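Tyrosine specific protein phosphatase (Trypanosoma cruzi, PDB 4AZ1) probably removes phosphate from phosphotyrosine side chains of proteins. Local coordinates at residues Leu12-Gln17 against Lys293-Leu298; Ile37-Ser42 against Asp53-Glu58; Ala59-Gln64 against Pro74-Gly79. All blocks are in the same frame, centred on the assembly; numbering follows the deposited sequence. Where two conformers were deposited one is given.

Interaction 1: residues Leu12-Gln17 against Lys293-Leu298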
loop_
_atom_site.group_PDB
_atom_site.type_symbol
_atom_site.label_atom_id
_atom_site.label_comp_id
_atom_site.label_asym_id
_atom_site.label_seq_id
_atom_site.Cartn_x
_atom_site.Cartn_y
_atom_site.Cartn_z
ATOM N N LEU A 12 39.914 -28.687 -3.014
ATOM C CA LEU A 12 40.792 -27.530 -3.171
ATOM C C LEU A 12 41.221 -26.975 -1.819
ATOM O O LEU A 12 40.482 -27.081 -0.842
ATOM C CB LEU A 12 40.075 -26.420 -3.941
ATOM C CG LEU A 12 39.548 -26.698 -5.349
ATOM C CD1 LEU A 12 38.654 -25.545 -5.792
ATOM C CD2 LEU A 12 40.696 -26.918 -6.347
ATOM N N SER A 13 42.409 -26.373 -1.767
ATOM C CA SER A 13 42.849 -25.676 -0.565
ATOM C C SER A 13 41.910 -24.501 -0.279
ATOM O O SER A 13 41.168 -24.066 -1.167
ATOM C CB SER A 13 44.275 -25.169 -0.743
ATOM O OG SER A 13 44.311 -24.135 -1.708
ATOM N N VAL A 14 41.934 -23.992 0.953
ATOM C CA VAL A 14 41.126 -22.825 1.316
ATOM C C VAL A 14 41.360 -21.645 0.361
ATOM O O VAL A 14 40.409 -21.016 -0.113
ATOM C CB VAL A 14 41.380 -22.366 2.773
ATOM C CG1 VAL A 14 40.488 -21.179 3.111
ATOM C CG2 VAL A 14 41.120 -23.496 3.757
ATOM N N GLN A 15 42.622 -21.357 0.067
ATOM C CA GLN A 15 42.946 -20.265 -0.841
ATOM C C GLN A 15 42.374 -20.495 -2.247
ATOM O O GLN A 15 41.793 -19.584 -2.842
ATOM C CB GLN A 15 44.468 -20.051 -0.906
ATOM C CG GLN A 15 44.891 -18.807 -1.688
ATOM C CD GLN A 15 44.337 -17.519 -1.081
ATOM O OE1 GLN A 15 44.132 -17.427 0.133
ATOM N NE2 GLN A 15 44.087 -16.521 -1.930
ATOM N N ALA A 16 42.550 -21.705 -2.778
ATOM C CA ALA A 16 42.034 -22.030 -4.103
ATOM C C ALA A 16 40.504 -21.954 -4.133
ATOM O O ALA A 16 39.916 -21.513 -5.129
ATOM C CB ALA A 16 42.519 -23.412 -4.553
ATOM N N GLN A 17 39.861 -22.391 -3.056
ATOM C CA GLN A 17 38.407 -22.284 -2.958
ATOM C C GLN A 17 37.975 -20.824 -3.022
ATOM O O GLN A 17 37.068 -20.472 -3.771
ATOM C CB GLN A 17 37.894 -22.908 -1.659
ATOM C CG GLN A 17 37.971 -24.429 -1.610
ATOM C CD GLN A 17 37.591 -24.965 -0.241
ATOM O OE1 GLN A 17 37.637 -24.235 0.761
ATOM N NE2 GLN A 17 37.200 -26.235 -0.186
ATOM N N LYS A 293 34.786 -23.113 8.486
ATOM C CA LYS A 293 35.244 -22.101 9.439
ATOM C C LYS A 293 36.373 -21.215 8.896
ATOM O O LYS A 293 36.329 -19.991 9.037
ATOM C CB LYS A 293 35.647 -22.771 10.756
ATOM C CG LYS A 293 36.182 -21.837 11.817
ATOM C CD LYS A 293 36.442 -22.573 13.133
ATOM C CE LYS A 293 35.159 -23.157 13.723
ATOM N NZ LYS A 293 34.919 -24.578 13.327
ATOM N N ALA A 294 37.371 -21.831 8.265
ATOM C CA ALA A 294 38.462 -21.076 7.643
ATOM C C ALA A 294 37.978 -20.167 6.494
ATOM O O ALA A 294 38.484 -19.053 6.325
ATOM C CB ALA A 294 39.546 -22.018 7.160
ATOM N N LEU A 295 37.015 -20.644 5.704
ATOM C CA LEU A 295 36.453 -19.838 4.616
ATOM C C LEU A 295 35.653 -18.664 5.159
ATOM O O LEU A 295 35.819 -17.529 4.702
ATOM C CB LEU A 295 35.551 -20.681 3.713
ATOM C CG LEU A 295 36.237 -21.580 2.691
ATOM C CD1 LEU A 295 35.203 -22.317 1.852
ATOM C CD2 LEU A 295 37.138 -20.745 1.804
ATOM N N VAL A 296 34.774 -18.950 6.120
ATOM C CA VAL A 296 34.036 -17.922 6.850
ATOM C C VAL A 296 35.029 -16.908 7.420
ATOM O O VAL A 296 34.791 -15.698 7.373
ATOM C CB VAL A 296 33.181 -18.553 7.980
ATOM C CG1 VAL A 296 32.613 -17.490 8.920
ATOM C CG2 VAL A 296 32.059 -19.383 7.385
ATOM N N GLY A 297 36.154 -17.409 7.930
ATOM C CA GLY A 297 37.214 -16.557 8.442
ATOM C C GLY A 297 37.759 -15.592 7.403
ATOM O O GLY A 297 37.947 -14.406 7.686
ATOM N N LEU A 298 38.013 -16.095 6.198
ATOM C CA LEU A 298 38.481 -15.247 5.098
ATOM C C LEU A 298 37.452 -14.201 4.642
ATOM O O LEU A 298 37.812 -13.129 4.144
ATOM C CB LEU A 298 38.891 -16.108 3.904
ATOM C CG LEU A 298 40.282 -16.720 3.955
ATOM C CD1 LEU A 298 40.578 -17.491 2.680
ATOM C CD2 LEU A 298 41.298 -15.615 4.162
#

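Interaction 2: residues Ile37-Ser42 against Asp53-Glu58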
loop_
_atom_site.group_PDB
_atom_site.type_symbol
_atom_site.label_atom_id
_atom_site.label_comp_id
_atom_site.label_asym_id
_atom_site.label_seq_id
_atom_site.Cartn_x
_atom_site.Cartn_y
_atom_site.Cartn_z
ATOM N N ILE A 37 17.844 -6.658 -23.140
ATOM C CA ILE A 37 16.701 -7.235 -22.436
ATOM C C ILE A 37 15.554 -6.241 -22.266
ATOM O O ILE A 37 15.783 -5.074 -21.923
ATOM C CB ILE A 37 17.128 -7.722 -21.044
ATOM C CG1 ILE A 37 18.360 -8.618 -21.168
ATOM C CG2 ILE A 37 15.984 -8.439 -20.347
ATOM C CD1 ILE A 37 18.848 -9.172 -19.853
ATOM N N SER A 38 14.324 -6.699 -22.498
ATOM C CA SER A 38 13.144 -5.870 -22.259
ATOM C C SER A 38 12.772 -5.776 -20.772
ATOM O O SER A 38 12.667 -6.794 -20.074
ATOM C CB SER A 38 11.945 -6.383 -23.058
ATOM O OG SER A 38 10.818 -5.545 -22.852
ATOM N N PHE A 39 12.566 -4.546 -20.304
ATOM C CA PHE A 39 12.060 -4.284 -18.963
ATOM C C PHE A 39 10.851 -3.363 -19.031
ATOM O O PHE A 39 10.605 -2.589 -18.101
ATOM C CB PHE A 39 13.140 -3.617 -18.121
ATOM C CG PHE A 39 14.318 -4.501 -17.842
ATOM C CD1 PHE A 39 14.270 -5.422 -16.809
ATOM C CD2 PHE A 39 15.471 -4.425 -18.625
ATOM C CE1 PHE A 39 15.372 -6.258 -16.531
ATOM C CE2 PHE A 39 16.564 -5.252 -18.365
ATOM C CZ PHE A 39 16.512 -6.170 -17.306
ATOM N N ALA A 40 10.096 -3.471 -20.128
ATOM C CA ALA A 40 9.006 -2.550 -20.453
ATOM C C ALA A 40 8.073 -2.231 -19.294
ATOM O O ALA A 40 7.933 -1.070 -18.899
ATOM C CB ALA A 40 8.197 -3.082 -21.649
ATOM N N THR A 41 7.424 -3.257 -18.758
ATOM C CA THR A 41 6.430 -3.052 -17.707
ATOM C C THR A 41 7.054 -2.507 -16.435
ATOM O O THR A 41 6.499 -1.615 -15.779
ATOM C CB THR A 41 5.678 -4.348 -17.399
ATOM O OG1 THR A 41 5.025 -4.803 -18.594
ATOM C CG2 THR A 41 4.633 -4.114 -16.307
ATOM N N SER A 42 8.216 -3.044 -16.089
ATOM C CA SER A 42 8.905 -2.633 -14.886
ATOM C C SER A 42 9.316 -1.164 -14.996
ATOM O O SER A 42 9.261 -0.414 -14.010
ATOM C CB SER A 42 10.125 -3.527 -14.683
ATOM O OG SER A 42 10.699 -3.294 -13.430
ATOM N N ASP A 53 17.198 1.362 -10.795
ATOM C CA ASP A 53 17.881 0.505 -11.770
ATOM C C ASP A 53 17.841 -0.997 -11.451
ATOM O O ASP A 53 18.626 -1.786 -12.004
ATOM C CB ASP A 53 19.333 0.957 -11.947
ATOM C CG ASP A 53 20.075 1.052 -10.631
ATOM O OD1 ASP A 53 19.511 0.630 -9.594
ATOM O OD2 ASP A 53 21.223 1.546 -10.642
ATOM N N ILE A 54 16.951 -1.402 -10.549
ATOM C CA ILE A 54 16.742 -2.828 -10.342
ATOM C C ILE A 54 15.368 -3.137 -10.892
ATOM O O ILE A 54 14.351 -2.891 -10.227
ATOM C CB ILE A 54 16.823 -3.248 -8.865
ATOM C CG1 ILE A 54 18.101 -2.703 -8.215
ATOM C CG2 ILE A 54 16.748 -4.771 -8.763
ATOM C CD1 ILE A 54 19.328 -3.576 -8.390
ATOM N N LEU A 55 15.344 -3.682 -12.104
ATOM C CA LEU A 55 14.102 -3.865 -12.845
ATOM C C LEU A 55 13.832 -5.345 -13.090
ATOM O O LEU A 55 14.765 -6.145 -13.170
ATOM C CB LEU A 55 14.186 -3.132 -14.184
ATOM C CG LEU A 55 14.522 -1.641 -14.137
ATOM C CD1 LEU A 55 14.622 -1.076 -15.548
ATOM C CD2 LEU A 55 13.490 -0.868 -13.324
ATOM N N ALA A 56 12.554 -5.702 -13.207
ATOM C CA ALA A 56 12.148 -7.091 -13.462
ATOM C C ALA A 56 12.054 -7.380 -14.962
ATOM O O ALA A 56 11.397 -6.628 -15.680
ATOM C CB ALA A 56 10.798 -7.353 -12.797
ATOM N N ASN A 57 12.683 -8.464 -15.429
ATOM C CA ASN A 57 12.579 -8.862 -16.843
ATOM C C ASN A 57 11.138 -9.048 -17.290
ATOM O O ASN A 57 10.346 -9.666 -16.580
ATOM C CB ASN A 57 13.320 -10.176 -17.129
ATOM C CG ASN A 57 14.762 -10.152 -16.675
ATOM O OD1 ASN A 57 15.087 -9.642 -15.600
ATOM N ND2 ASN A 57 15.639 -10.716 -17.492
ATOM N N GLU A 58 10.814 -8.540 -18.476
ATOM C CA GLU A 58 9.466 -8.636 -19.015
ATOM C C GLU A 58 9.046 -10.087 -19.240
ATOM O O GLU A 58 7.934 -10.484 -18.893
ATOM C CB GLU A 58 9.392 -7.878 -20.345
ATOM C CG GLU A 58 7.989 -7.710 -20.896
ATOM C CD GLU A 58 7.122 -6.834 -20.007
ATOM O OE1 GLU A 58 7.663 -5.887 -19.391
ATOM O OE2 GLU A 58 5.898 -7.088 -19.930
HETATM O O HOH W 1 9.251 -5.637 -17.085
#

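Interaction 3: residues Ala59-Gln64 against Pro74-Gly79. With FMT (formic acid), chain H.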
loop_
_atom_site.group_PDB
_atom_site.type_symbol
_atom_site.label_atom_id
_atom_site.label_comp_id
_atom_site.label_asym_id
_atom_site.label_seq_id
_atom_site.Cartn_x
_atom_site.Cartn_y
_atom_site.Cartn_z
ATOM N N ALA A 59 9.947 -10.876 -19.820
ATOM C CA ALA A 59 9.633 -12.243 -20.236
ATOM C C ALA A 59 9.150 -13.141 -19.100
ATOM O O ALA A 59 8.363 -14.057 -19.328
ATOM C CB ALA A 59 10.835 -12.869 -20.914
ATOM N N THR A 60 9.638 -12.885 -17.888
ATOM C CA THR A 60 9.305 -13.717 -16.740
ATOM C C THR A 60 8.640 -12.902 -15.626
ATOM O O THR A 60 8.568 -13.341 -14.472
ATOM C CB THR A 60 10.561 -14.416 -16.190
ATOM O OG1 THR A 60 11.511 -13.430 -15.780
ATOM C CG2 THR A 60 11.194 -15.306 -17.254
ATOM N N LEU A 61 8.146 -11.720 -15.982
ATOM C CA LEU A 61 7.502 -10.832 -15.016
ATOM C C LEU A 61 6.320 -11.533 -14.336
ATOM O O LEU A 61 5.467 -12.108 -15.006
ATOM C CB LEU A 61 7.025 -9.558 -15.719
ATOM C CG LEU A 61 6.314 -8.527 -14.834
ATOM C CD1 LEU A 61 7.301 -7.907 -13.858
ATOM C CD2 LEU A 61 5.680 -7.467 -15.676
ATOM N N TYR A 62 6.285 -11.513 -13.009
ATOM C CA TYR A 62 5.211 -12.175 -12.271
ATOM C C TYR A 62 4.299 -11.126 -11.642
ATOM O O TYR A 62 4.783 -10.126 -11.108
ATOM C CB TYR A 62 5.781 -13.120 -11.196
ATOM C CG TYR A 62 4.734 -14.033 -10.565
ATOM C CD1 TYR A 62 4.371 -15.232 -11.175
ATOM C CD2 TYR A 62 4.111 -13.693 -9.364
ATOM C CE1 TYR A 62 3.417 -16.069 -10.611
ATOM C CE2 TYR A 62 3.159 -14.523 -8.793
ATOM C CZ TYR A 62 2.814 -15.711 -9.420
ATOM O OH TYR A 62 1.865 -16.537 -8.859
ATOM N N PRO A 63 2.979 -11.359 -11.682
ATOM C CA PRO A 63 2.300 -12.567 -12.172
ATOM C C PRO A 63 1.900 -12.556 -13.649
ATOM O O PRO A 63 1.137 -13.438 -14.048
ATOM C CB PRO A 63 1.021 -12.582 -11.335
ATOM C CG PRO A 63 0.688 -11.134 -11.213
ATOM C CD PRO A 63 2.029 -10.432 -11.039
ATOM N N GLN A 64 2.390 -11.602 -14.434
ATOM C CA GLN A 64 1.897 -11.402 -15.804
ATOM C C GLN A 64 2.101 -12.587 -16.751
ATOM O O GLN A 64 1.394 -12.709 -17.750
ATOM C CB GLN A 64 2.499 -10.130 -16.417
ATOM C CG GLN A 64 1.953 -8.816 -15.838
ATOM C CD GLN A 64 2.477 -8.495 -14.436
ATOM O OE1 GLN A 64 3.190 -9.294 -13.815
ATOM N NE2 GLN A 64 2.127 -7.310 -13.937
ATOM N N PRO A 74 -3.987 -6.263 -12.986
ATOM C CA PRO A 74 -4.134 -4.877 -12.531
ATOM C C PRO A 74 -3.181 -4.484 -11.399
ATOM O O PRO A 74 -3.384 -3.442 -10.768
ATOM C CB PRO A 74 -5.575 -4.843 -12.019
ATOM C CG PRO A 74 -5.804 -6.230 -11.501
ATOM C CD PRO A 74 -5.010 -7.150 -12.399
ATOM N N TYR A 75 -2.154 -5.277 -11.142
ATOM C CA TYR A 75 -1.185 -4.859 -10.147
ATOM C C TYR A 75 0.231 -5.181 -10.575
ATOM O O TYR A 75 0.467 -6.019 -11.447
ATOM C CB TYR A 75 -1.493 -5.462 -8.778
ATOM C CG TYR A 75 -1.731 -6.944 -8.813
ATOM C CD1 TYR A 75 -0.675 -7.824 -8.945
ATOM C CD2 TYR A 75 -3.015 -7.462 -8.713
ATOM C CE1 TYR A 75 -0.881 -9.174 -8.977
ATOM C CE2 TYR A 75 -3.232 -8.819 -8.745
ATOM C CZ TYR A 75 -2.157 -9.671 -8.877
ATOM O OH TYR A 75 -2.349 -11.031 -8.913
ATOM N N TYR A 76 1.171 -4.505 -9.940
ATOM C CA TYR A 76 2.568 -4.634 -10.295
ATOM C C TYR A 76 3.380 -4.958 -9.059
ATOM O O TYR A 76 3.310 -4.254 -8.037
ATOM C CB TYR A 76 3.094 -3.353 -10.959
ATOM C CG TYR A 76 4.607 -3.315 -11.100
ATOM C CD1 TYR A 76 5.232 -3.882 -12.200
ATOM C CD2 TYR A 76 5.403 -2.693 -10.143
ATOM C CE1 TYR A 76 6.604 -3.850 -12.335
ATOM C CE2 TYR A 76 6.784 -2.655 -10.276
ATOM C CZ TYR A 76 7.372 -3.235 -11.374
ATOM O OH TYR A 76 8.737 -3.200 -11.512
ATOM N N ILE A 77 4.129 -6.050 -9.147
ATOM C CA ILE A 77 5.217 -6.264 -8.238
ATOM C C ILE A 77 6.484 -6.320 -9.096
ATOM O O ILE A 77 6.464 -6.838 -10.223
ATOM C CB ILE A 77 5.021 -7.519 -7.367
ATOM C CG1 ILE A 77 5.244 -8.794 -8.173
ATOM C CG2 ILE A 77 3.611 -7.509 -6.717
ATOM C CD1 ILE A 77 5.653 -9.990 -7.311
ATOM N N ASN A 78 7.563 -5.726 -8.600
ATOM C CA ASN A 78 8.861 -5.846 -9.262
ATOM C C ASN A 78 9.368 -7.257 -8.959
ATOM O O ASN A 78 10.099 -7.467 -7.982
ATOM C CB ASN A 78 9.810 -4.783 -8.706
ATOM C CG ASN A 78 11.157 -4.760 -9.395
ATOM O OD1 ASN A 78 11.720 -5.798 -9.744
ATOM N ND2 ASN A 78 11.697 -3.560 -9.568
ATOM N N GLY A 79 8.941 -8.232 -9.762
ATOM C CA GLY A 79 9.260 -9.620 -9.461
ATOM C C GLY A 79 9.223 -10.541 -10.662
ATOM O O GLY A 79 8.584 -10.238 -11.672
HETATM C C FMT H . 7.013 -5.832 -4.825
HETATM O O1 FMT H . 7.112 -5.173 -5.870
HETATM O O2 FMT H . 7.403 -7.000 -4.670
HETATM O O HOH W 2 4.306 -7.345 -11.861
#

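Interaction 1: residues Leu12-Gln17 against Lys293-Leu298
Val-14 and Leu-295 form the middle of this contact, their CA atoms lying 6.5 Å apart where the start of helix 14-30 meets the C-terminal helix 293-299. No hydrogen bond crosses between the segments, and what joins them is mostly methyl against methyl. The two branches of Val-14 divide the work. CG1 stands anti to the backbone N (chi1 -178°), which brings it against two leucine methyls: Leu-295 CD2 at 3.6 Å and Leu-298 CD1 at 3.7 Å. CG2, turned beside the backbone N, approaches CB of Ala-294 at a looser 4.0 Å. The Val-14 and Leu-295 side chains run antiparallel where they pass, whereas Val-14 and Leu-298 meet at a slant. One valine thus touches three residues of a single helix face, at relative positions i, i+1 and i+4.

Gln-17, one turn further on, crosses Leu-295 at about a right angle. Its chain is extended beyond CG (chi2 174°), and the amide oxygen OE1 lies 3.3 Å from Leu-295 CD1, a polar atom resting against a methyl. The other end of this amide is fixed independently, because NE2 donates to the carbonyl of Phe-9. Leu-295 is buried, and its side chain also touches Phe-278, Leu-282 and Met-285 of helix 274-288; Gln-17 reaches Met-285 as well.

On the N-terminal side, the helix start is defined by Ser-13 at the N-cap, whose OG accepts from Ala-16 N at 3.2 Å with a nearly straight 163° N-H...O angle. The exposed Leu-298 and Ala-294 mark the outer margin of the patch. The first turn of helix 14-30 thus packs on helix 293-299, joining the two ends of the chain, with the buried Leu-295 also covered by helix 274-288.

Interaction 2: residues Ile37-Ser42 against Asp53-Glu58
Phe-39 and Glu-58 approach to 5.1 Å between CA atoms and Ser-42 and Ala-56 to 5.7 Å, so the register runs in reverse, although the segments cross steeply rather than lying antiparallel; Glu-58 N donates to Ser-38 O. The carboxylate of Glu-58 takes two of the four direct hydrogen bonds. Its chain bends at chi2 (65°), and the carboxylate meets Thr-41 at both oxygens: OE1 receives Thr-41 N at 2.7 Å from the syn side, 25° out of the carboxylate plane, while OE2 uses its syn lone pair for Thr-41 OG1 at 2.8 Å. A water extends this grip, accepting from Ser-42 N and donating to Glu-58 OE1 and Ala-56 O.

Ser-42 OG accepts from Ala-56 N at 3.0 Å and is also bonded to Tyr-76 OH. Beside these bonds the Phe-39 ring crosses Leu-55 at a slant, CD1 lying 3.5 Å from Leu-55 CB, with Ala-56 O at the ring edge. Asn-57 lies alongside the ring, its amide plane turned 68° from it, and OD1 accepts from Phe-268 N.

Phe-39 is the N-cap residue, and the Glu-58 carboxylate, from the segment that follows the helix, bonds to Thr-41 N in the first turn, probably stabilised by the helix dipole. The short connection closed in this way contains the KNRY sequence, which in classical tyrosine phosphatases belongs to the phosphotyrosine-recognition loop.

Interaction 3: residues Ala59-Gln64 against Pro74-Gly79
Ile-77 meets Tyr-62 through a methylene and a carbonyl, and its side chain can be followed atom by atom. CB lies 3.5 Å from O1 of a bound formic acid, probably from the crystallisation liquor, which also accepts from Asn-78 N. CG1 sits between the backbone N and the carbonyl carbon (chi1 74°), the crowded position, and comes to 3.3 Å from Tyr-62 O. The terminal CD1 stays by the same oxygen at 3.9 Å. A water lies 2.9 Å from Tyr-62 O and accepts from Ile-77 N and, weakly, from Gln-64 NE2.

A direct hydrogen bond runs from Tyr-62 N to Gly-79 O, 2.9 Å and 172° at the hydrogen, with the donor 41° out of the carbonyl plane. Leu-61 packs against the same carbonyl, CD1 3.4 Å from Gly-79 O, and its CA makes a CA-H...O contact there. CG of Pro-63, which follows a cis peptide bond, rests 3.4 Å from CE1 of Tyr-75 in one of that residue's two conformers, crossing it at a slant.

In the fold, 59-64 runs beside strand 79-82, an edge strand of the mixed sheet within this chain, and Thr-60 continues the pairing through backbone bonds to Leu-81. Ile-77 and Tyr-62 both pack on Val-91 of the adjoining strand 90-93, while Tyr-62 and Tyr-75 reach Met-107 on helix 101-110, and Leu-61 touches Thr-41 of helix 40-44.

How the interactions relate
Interactions 2 and 3 adjoin, with centres about 10 Å apart: Ile-54 O lies 2.8 Å from Asn-78 ND2, a probable hydrogen bond, and Ala-56 CB packs 3.5 Å from Asn-78 OD1. Interaction 1 is remote, about 37 Å from interaction 2 between centres, and on the opposite side of the chain's centre from interaction 3. Its long loop encloses the other two along the sequence. Chemistry follows place. Interaction 1, partly buried at the chain ends, is made mostly by methyls without a hydrogen bond across; interaction 2, partly buried, relies on a carboxylate, hydroxyls and a water at a helix start; interaction 3, the buried one, combines a backbone bond at the sheet edge with apolar side chains.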